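PDB 3D1L: putative NADP oxidoreductase BF3122 from Bacteroides fragilis, which probably acts as an NADP-dependent oxidoreductase, although its substrate and reaction are not established. Local coordinates for residues Asn20-Leu25 and Ile73-Asp78; Phe139-Ser144 and Ala150-Ile155. All blocks are in the same frame, centred on the assembly; numbering follows the deposited sequence.

Contact 1: residues Asn20-Leu25 and Ile73-Asp78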
ATOM      1  N   ASN B  20      -4.588   1.002  19.335  1.00 37.44           N
ATOM      2  CA  ASN B  20      -5.183   0.619  18.033  1.00 37.39           C
ATOM      3  C   ASN B  20      -5.833  -0.749  18.020  1.00 37.29           C
ATOM      4  O   ASN B  20      -7.000  -0.877  17.666  1.00 37.85           O
ATOM      5  CB  ASN B  20      -4.157   0.692  16.904  1.00 37.41           C
ATOM      6  CG  ASN B  20      -3.649   2.099  16.656  1.00 37.45           C
ATOM      7  OD1 ASN B  20      -4.253   3.078  17.073  1.00 38.41           O
ATOM      8  ND2 ASN B  20      -2.519   2.196  15.975  1.00 36.39           N
ATOM      9  N   LEU B  21      -5.077  -1.763  18.424  1.00 37.69           N
ATOM     10  CA  LEU B  21      -5.549  -3.154  18.497  1.00 37.72           C
ATOM     11  C   LEU B  21      -6.688  -3.273  19.485  1.00 38.51           C
ATOM     12  O   LEU B  21      -7.723  -3.859  19.180  1.00 39.19           O
ATOM     13  CB  LEU B  21      -4.381  -4.113  18.859  1.00 37.40           C
ATOM     14  CG  LEU B  21      -4.637  -5.632  19.049  1.00 37.12           C
ATOM     15  CD1 LEU B  21      -3.343  -6.439  18.862  1.00 35.16           C
ATOM     16  CD2 LEU B  21      -5.292  -5.977  20.387  1.00 33.87           C
ATOM     17  N   ALA B  22      -6.524  -2.697  20.673  1.00 39.60           N
ATOM     18  CA  ALA B  22      -7.553  -2.800  21.706  1.00 39.79           C
ATOM     19  C   ALA B  22      -8.873  -2.131  21.258  1.00 40.34           C
ATOM     20  O   ALA B  22      -9.952  -2.675  21.482  1.00 41.39           O
ATOM     21  CB  ALA B  22      -7.045  -2.217  23.021  1.00 39.38           C
ATOM     22  N   THR B  23      -8.779  -0.979  20.603  1.00 40.29           N
ATOM     23  CA  THR B  23      -9.944  -0.266  20.079  1.00 40.47           C
ATOM     24  C   THR B  23     -10.730  -1.148  19.111  1.00 40.78           C
ATOM     25  O   THR B  23     -11.935  -1.350  19.277  1.00 42.25           O
ATOM     26  CB  THR B  23      -9.496   1.063  19.409  1.00 40.78           C
ATOM     27  OG1 THR B  23      -8.979   1.947  20.419  1.00 41.64           O
ATOM     28  CG2 THR B  23     -10.633   1.754  18.656  1.00 39.76           C
ATOM     29  N   ASN B  24     -10.038  -1.718  18.136  1.00 40.05           N
ATOM     30  CA  ASN B  24     -10.669  -2.591  17.164  1.00 40.58           C
ATOM     31  C   ASN B  24     -11.209  -3.889  17.779  1.00 40.27           C
ATOM     32  O   ASN B  24     -12.318  -4.298  17.479  1.00 40.73           O
ATOM     33  CB  ASN B  24      -9.689  -2.887  16.016  1.00 39.85           C
ATOM     34  CG  ASN B  24      -9.553  -1.710  15.046  1.00 41.27           C
ATOM     35  OD1 ASN B  24     -10.434  -1.474  14.220  1.00 42.15           O
ATOM     36  ND2 ASN B  24      -8.446  -0.966  15.148  1.00 40.18           N
ATOM     37  N   LEU B  25     -10.423  -4.517  18.647  1.00 40.33           N
ATOM     38  CA  LEU B  25     -10.849  -5.733  19.320  1.00 40.42           C
ATOM     39  C   LEU B  25     -12.030  -5.439  20.226  1.00 40.95           C
ATOM     40  O   LEU B  25     -12.936  -6.231  20.317  1.00 42.11           O
ATOM     41  CB  LEU B  25      -9.702  -6.350  20.125  1.00 39.72           C
ATOM     42  CG  LEU B  25      -9.969  -7.627  20.933  1.00 39.30           C
ATOM     43  CD1 LEU B  25     -10.529  -8.785  20.066  1.00 36.76           C
ATOM     44  CD2 LEU B  25      -8.707  -8.086  21.640  1.00 39.85           C
ATOM     45  N   ILE B  73      -8.203  -8.083  29.233  1.00 40.31           N
ATOM     46  CA  ILE B  73      -7.411  -8.039  28.001  1.00 40.26           C
ATOM     47  C   ILE B  73      -6.395  -6.918  28.098  1.00 40.82           C
ATOM     48  O   ILE B  73      -6.761  -5.740  28.152  1.00 40.30           O
ATOM     49  CB  ILE B  73      -8.271  -7.853  26.742  1.00 41.04           C
ATOM     50  CG1 ILE B  73      -9.350  -8.955  26.654  1.00 40.03           C
ATOM     51  CG2 ILE B  73      -7.330  -7.827  25.475  1.00 39.63           C
ATOM     52  CD1 ILE B  73     -10.355  -8.765  25.543  1.00 40.52           C
ATOM     53  N   VAL B  74      -5.127  -7.302  28.164  1.00 40.87           N
ATOM     54  CA  VAL B  74      -4.058  -6.369  28.439  1.00 42.29           C
ATOM     55  C   VAL B  74      -3.299  -6.089  27.148  1.00 43.98           C
ATOM     56  O   VAL B  74      -2.745  -6.990  26.518  1.00 42.56           O
ATOM     57  CB  VAL B  74      -3.145  -6.888  29.583  1.00 42.15           C
ATOM     58  CG1 VAL B  74      -2.082  -5.882  29.942  1.00 40.21           C
ATOM     59  CG2 VAL B  74      -4.004  -7.287  30.826  1.00 40.97           C
ATOM     60  N   SER B  75      -3.347  -4.821  26.740  1.00 46.92           N
ATOM     61  CA  SER B  75      -2.664  -4.332  25.546  1.00 49.48           C
ATOM     62  C   SER B  75      -1.752  -3.194  25.961  1.00 51.56           C
ATOM     63  O   SER B  75      -2.106  -2.023  25.817  1.00 53.64           O
ATOM     64  CB  SER B  75      -3.681  -3.800  24.534  1.00 49.14           C
ATOM     65  OG  SER B  75      -4.527  -4.816  24.059  1.00 50.14           O
ATOM     66  N   LEU B  76      -0.598  -3.508  26.504  1.00 53.57           N
ATOM     67  CA  LEU B  76       0.290  -2.471  26.981  1.00 55.85           C
ATOM     68  C   LEU B  76       1.719  -2.748  26.508  1.00 57.40           C
ATOM     69  O   LEU B  76       2.081  -3.901  26.260  1.00 57.74           O
ATOM     70  CB  LEU B  76       0.221  -2.365  28.514  1.00 55.59           C
ATOM     71  CG  LEU B  76      -1.001  -1.736  29.211  1.00 56.48           C
ATOM     72  CD1 LEU B  76      -0.839  -1.715  30.742  1.00 56.41           C
ATOM     73  CD2 LEU B  76      -1.309  -0.324  28.703  1.00 55.29           C
ATOM     74  N   LYS B  77       2.519  -1.687  26.371  1.00 59.05           N
ATOM     75  CA  LYS B  77       3.937  -1.817  26.068  1.00 60.68           C
ATOM     76  C   LYS B  77       4.629  -2.590  27.197  1.00 61.83           C
ATOM     77  O   LYS B  77       4.011  -2.879  28.233  1.00 61.63           O
ATOM     78  CB  LYS B  77       4.565  -0.434  25.885  1.00 60.95           C
ATOM     79  N   ASP B  78       5.895  -2.949  26.988  1.00 63.22           N
ATOM     80  CA  ASP B  78       6.687  -3.620  28.026  1.00 64.88           C
ATOM     81  C   ASP B  78       6.889  -2.703  29.255  1.00 65.80           C
ATOM     82  O   ASP B  78       6.584  -3.095  30.390  1.00 66.31           O
ATOM     83  CB  ASP B  78       8.044  -4.101  27.476  1.00 65.19           C
ATOM     84  CG  ASP B  78       7.913  -5.012  26.247  1.00 65.41           C
ATOM     85  OD1 ASP B  78       8.472  -6.129  26.281  1.00 64.77           O
ATOM     86  OD2 ASP B  78       7.272  -4.612  25.247  1.00 66.10           O
TER
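Ala22 and Ser75 meet where the first helix of a Rossmann-type fold packs on strand 71-74 and the turn that follows it. Ala22 fits the last position of a GxGxxA pattern begun by Gly17 and Gly19, consistent with a dinucleotide-binding turn. No hydrogen bond crosses between the segments, so packing alone joins them.

The apolar part begins with Leu25 and Ile73, which reach toward each other tip to tip, Leu25 CD2 lying 4.1 Å from Ile73 CG2. Leu25 holds CG anti to its own backbone nitrogen (chi1 179°), which carries the branch toward the strand.

Around Ser75 the packing is mixed. The small methyl Ala22 CB comes within 3.8 Å of Ser75 OG and 4.0 Å of Ser75 CB, while Leu21 CD2 closes on the same hydroxyl at 3.9 Å. Beyond these apolar neighbours, Ser75 OG makes a hydrogen bond with Thr101 OG1, which lies just past the neighbouring strand 97-100.

Polar bonds brace the helix internally. Asn20 O accepts from Asn24 N and, at 2.9 Å, from Asn24 ND2; the two donors approach opposite faces of the carbonyl plane, Asn24 ND2 standing 42° out of it.

Contact 2: residues Phe139-Ser144 and Ala150-Ile155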
ATOM      1  N   PHE B 139      -6.331 -15.273  14.463  1.00 40.62           N
ATOM      2  CA  PHE B 139      -6.374 -15.048  15.901  1.00 41.48           C
ATOM      3  C   PHE B 139      -5.621 -16.207  16.572  1.00 41.93           C
ATOM      4  O   PHE B 139      -6.098 -17.328  16.541  1.00 42.11           O
ATOM      5  CB  PHE B 139      -7.832 -15.115  16.337  1.00 41.45           C
ATOM      6  CG  PHE B 139      -8.286 -13.997  17.192  1.00 42.52           C
ATOM      7  CD1 PHE B 139      -7.787 -13.821  18.471  1.00 42.23           C
ATOM      8  CD2 PHE B 139      -9.285 -13.154  16.741  1.00 43.39           C
ATOM      9  CE1 PHE B 139      -8.262 -12.799  19.264  1.00 45.31           C
ATOM     10  CE2 PHE B 139      -9.775 -12.139  17.529  1.00 42.38           C
ATOM     11  CZ  PHE B 139      -9.278 -11.950  18.782  1.00 43.35           C
ATOM     12  N   PHE B 140      -4.472 -15.943  17.191  1.00 41.84           N
ATOM     13  CA  PHE B 140      -3.682 -16.985  17.855  1.00 41.43           C
ATOM     14  C   PHE B 140      -3.862 -17.004  19.355  1.00 42.11           C
ATOM     15  O   PHE B 140      -3.827 -15.941  20.012  1.00 42.15           O
ATOM     16  CB  PHE B 140      -2.218 -16.843  17.488  1.00 40.54           C
ATOM     17  CG  PHE B 140      -2.008 -16.771  16.014  1.00 41.34           C
ATOM     18  CD1 PHE B 140      -1.885 -17.938  15.263  1.00 40.03           C
ATOM     19  CD2 PHE B 140      -1.998 -15.539  15.362  1.00 39.77           C
ATOM     20  CE1 PHE B 140      -1.718 -17.882  13.901  1.00 40.45           C
ATOM     21  CE2 PHE B 140      -1.843 -15.482  14.006  1.00 39.44           C
ATOM     22  CZ  PHE B 140      -1.699 -16.654  13.272  1.00 40.69           C
ATOM     23  N   ILE B 141      -4.074 -18.219  19.880  1.00 42.42           N
ATOM     24  CA  ILE B 141      -4.496 -18.435  21.271  1.00 42.78           C
ATOM     25  C   ILE B 141      -3.524 -19.365  21.955  1.00 42.75           C
ATOM     26  O   ILE B 141      -3.137 -20.405  21.407  1.00 42.49           O
ATOM     27  CB  ILE B 141      -5.915 -19.078  21.366  1.00 43.32           C
ATOM     28  CG1 ILE B 141      -7.011 -18.196  20.729  1.00 44.13           C
ATOM     29  CG2 ILE B 141      -6.285 -19.482  22.841  1.00 43.52           C
ATOM     30  CD1 ILE B 141      -6.962 -16.770  21.024  1.00 44.73           C
ATOM     31  N   GLU B 142      -3.127 -18.960  23.152  1.00 42.62           N
ATOM     32  CA  GLU B 142      -2.370 -19.793  24.080  1.00 42.73           C
ATOM     33  C   GLU B 142      -3.017 -19.537  25.450  1.00 42.50           C
ATOM     34  O   GLU B 142      -3.517 -18.431  25.692  1.00 42.13           O
ATOM     35  CB  GLU B 142      -0.903 -19.343  24.074  1.00 42.54           C
ATOM     36  CG  GLU B 142       0.120 -20.448  24.276  1.00 42.46           C
ATOM     37  CD  GLU B 142       1.524 -19.892  24.429  1.00 42.94           C
ATOM     38  OE1 GLU B 142       1.696 -18.671  24.225  1.00 46.15           O
ATOM     39  OE2 GLU B 142       2.459 -20.665  24.746  1.00 43.30           O
ATOM     40  N   ALA B 143      -3.071 -20.553  26.318  1.00 42.26           N
ATOM     41  CA  ALA B 143      -3.539 -20.362  27.698  1.00 41.99           C
ATOM     42  C   ALA B 143      -2.909 -21.355  28.676  1.00 42.32           C
ATOM     43  O   ALA B 143      -2.359 -22.373  28.269  1.00 41.23           O
ATOM     44  CB  ALA B 143      -5.057 -20.407  27.779  1.00 42.63           C
ATOM     45  N   SER B 144      -2.998 -21.029  29.965  1.00 42.71           N
ATOM     46  CA  SER B 144      -2.453 -21.837  31.075  1.00 42.92           C
ATOM     47  C   SER B 144      -3.090 -23.215  31.260  1.00 43.96           C
ATOM     48  O   SER B 144      -2.536 -24.056  31.959  1.00 44.43           O
ATOM     49  CB  SER B 144      -2.596 -21.077  32.384  1.00 41.98           C
ATOM     50  OG  SER B 144      -3.951 -20.687  32.541  1.00 40.34           O
ATOM     51  N   ALA B 150      -9.869 -23.281  25.560  1.00 42.86           N
ATOM     52  CA  ALA B 150     -11.186 -23.499  24.956  1.00 42.59           C
ATOM     53  C   ALA B 150     -12.103 -22.290  25.122  1.00 42.63           C
ATOM     54  O   ALA B 150     -12.820 -21.903  24.193  1.00 42.53           O
ATOM     55  CB  ALA B 150     -11.868 -24.776  25.526  1.00 43.24           C
ATOM     56  N   PHE B 151     -12.074 -21.703  26.308  1.00 42.52           N
ATOM     57  CA  PHE B 151     -12.778 -20.460  26.594  1.00 43.18           C
ATOM     58  C   PHE B 151     -12.356 -19.286  25.692  1.00 42.71           C
ATOM     59  O   PHE B 151     -13.212 -18.620  25.106  1.00 43.26           O
ATOM     60  CB  PHE B 151     -12.557 -20.086  28.058  1.00 43.70           C
ATOM     61  CG  PHE B 151     -13.298 -18.872  28.480  1.00 45.02           C
ATOM     62  CD1 PHE B 151     -14.684 -18.901  28.612  1.00 48.91           C
ATOM     63  CD2 PHE B 151     -12.626 -17.702  28.769  1.00 45.47           C
ATOM     64  CE1 PHE B 151     -15.392 -17.756  29.006  1.00 47.63           C
ATOM     65  CE2 PHE B 151     -13.325 -16.563  29.165  1.00 46.46           C
ATOM     66  CZ  PHE B 151     -14.718 -16.605  29.276  1.00 46.60           C
ATOM     67  N   LEU B 152     -11.052 -19.011  25.607  1.00 42.09           N
ATOM     68  CA  LEU B 152     -10.530 -17.953  24.694  1.00 41.66           C
ATOM     69  C   LEU B 152     -10.879 -18.214  23.220  1.00 41.78           C
ATOM     70  O   LEU B 152     -11.331 -17.324  22.519  1.00 41.62           O
ATOM     71  CB  LEU B 152      -9.014 -17.760  24.860  1.00 41.03           C
ATOM     72  CG  LEU B 152      -8.475 -17.193  26.178  1.00 41.36           C
ATOM     73  CD1 LEU B 152      -6.950 -17.244  26.245  1.00 38.88           C
ATOM     74  CD2 LEU B 152      -8.989 -15.751  26.450  1.00 40.39           C
ATOM     75  N   LYS B 153     -10.690 -19.446  22.762  1.00 42.10           N
ATOM     76  CA  LYS B 153     -11.036 -19.800  21.389  1.00 43.32           C
ATOM     77  C   LYS B 153     -12.518 -19.625  21.061  1.00 42.74           C
ATOM     78  O   LYS B 153     -12.879 -19.234  19.951  1.00 42.71           O
ATOM     79  CB  LYS B 153     -10.601 -21.231  21.084  1.00 43.35           C
ATOM     80  CG  LYS B 153      -9.095 -21.355  20.965  1.00 46.98           C
ATOM     81  CD  LYS B 153      -8.646 -22.827  21.076  1.00 50.50           C
ATOM     82  CE  LYS B 153      -9.098 -23.626  19.894  1.00 52.40           C
ATOM     83  NZ  LYS B 153      -8.760 -25.058  20.113  1.00 56.38           N
ATOM     84  N   ALA B 154     -13.365 -19.913  22.034  1.00 42.76           N
ATOM     85  CA  ALA B 154     -14.785 -19.760  21.860  1.00 43.09           C
ATOM     86  C   ALA B 154     -15.121 -18.286  21.700  1.00 43.28           C
ATOM     87  O   ALA B 154     -15.929 -17.926  20.833  1.00 43.70           O
ATOM     88  CB  ALA B 154     -15.542 -20.382  23.031  1.00 42.67           C
ATOM     89  N   ILE B 155     -14.488 -17.433  22.509  1.00 43.11           N
ATOM     90  CA  ILE B 155     -14.648 -15.982  22.366  1.00 42.12           C
ATOM     91  C   ILE B 155     -14.131 -15.549  21.004  1.00 41.94           C
ATOM     92  O   ILE B 155     -14.854 -14.879  20.272  1.00 41.48           O
ATOM     93  CB  ILE B 155     -13.920 -15.176  23.466  1.00 42.43           C
ATOM     94  CG1 ILE B 155     -14.561 -15.448  24.833  1.00 43.84           C
ATOM     95  CG2 ILE B 155     -13.957 -13.671  23.144  1.00 41.66           C
ATOM     96  CD1 ILE B 155     -13.798 -14.813  26.001  1.00 42.18           C
TER
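Glu142 OE1 is gripped by two groups, a salt bridge from Arg171 NH1 and a hydrogen bond with Ser168 OG, both on helix 168-198. The bond from Glu142 CA to CB points away from helix 146-157, and it is the backbone that meets the helix: Leu152 CD1 lies 3.7 Å from Glu142 O. Glu142 thus shows how one residue can serve two surroundings, its carboxylate held by polar partners while its carbonyl oxygen meets a leucine methyl.

The apolar packing is carried by Ile141, whose side chain crosses those of Leu152 and Lys153 at a slant. Its CG2 branch, anti to the backbone nitrogen, comes to 3.8 Å from Leu152 CB. Both branches of Ile141 touch Lys153 CG, CG1 at 3.8 Å and CG2 at 3.9 Å. Farther along, Ala143 CB receives the far end of the leucine, 4.0 Å from Leu152 CD1. Lys153 makes the contact through CG; the chain then bends at chi3 (68°) and leads away, and Lys153 NZ forms a salt bridge with Asp165.

Strand and helix run nearly antiparallel, at 160° with axes 8.2 Å apart, as in a beta-alpha-beta crossover. Helix 146-157 returns the chain to strand 163-165, parallel to and hydrogen-bonded with 139-143, while Leu152 also reaches Leu97 and Val99 of strand 97-100 and Ile155 rests on Phe120 of strand 117-122.

How the contacts relate
From the N terminus, contact 1 comes first: helix 20-31 meets the end of strand 71-74, closing a loop of 47 residues that includes strands 35-40 and 57-59 and helix 44-53. Contact 2 opens only after that loop has shut and is far more local, with five residues between its segments. The two therefore stand in series, neither nested nor crossed. The first belongs to the parallel part of the mixed sheet, probably the nucleotide-binding one; the second lies near one edge, on strand 139-143, one in from the outermost strand 163-165. Their centres are about 16 Å apart, yet Leu25 CD1 lies 3.6 Å from Phe139 CZ, so the two pack against each other on the same sheet.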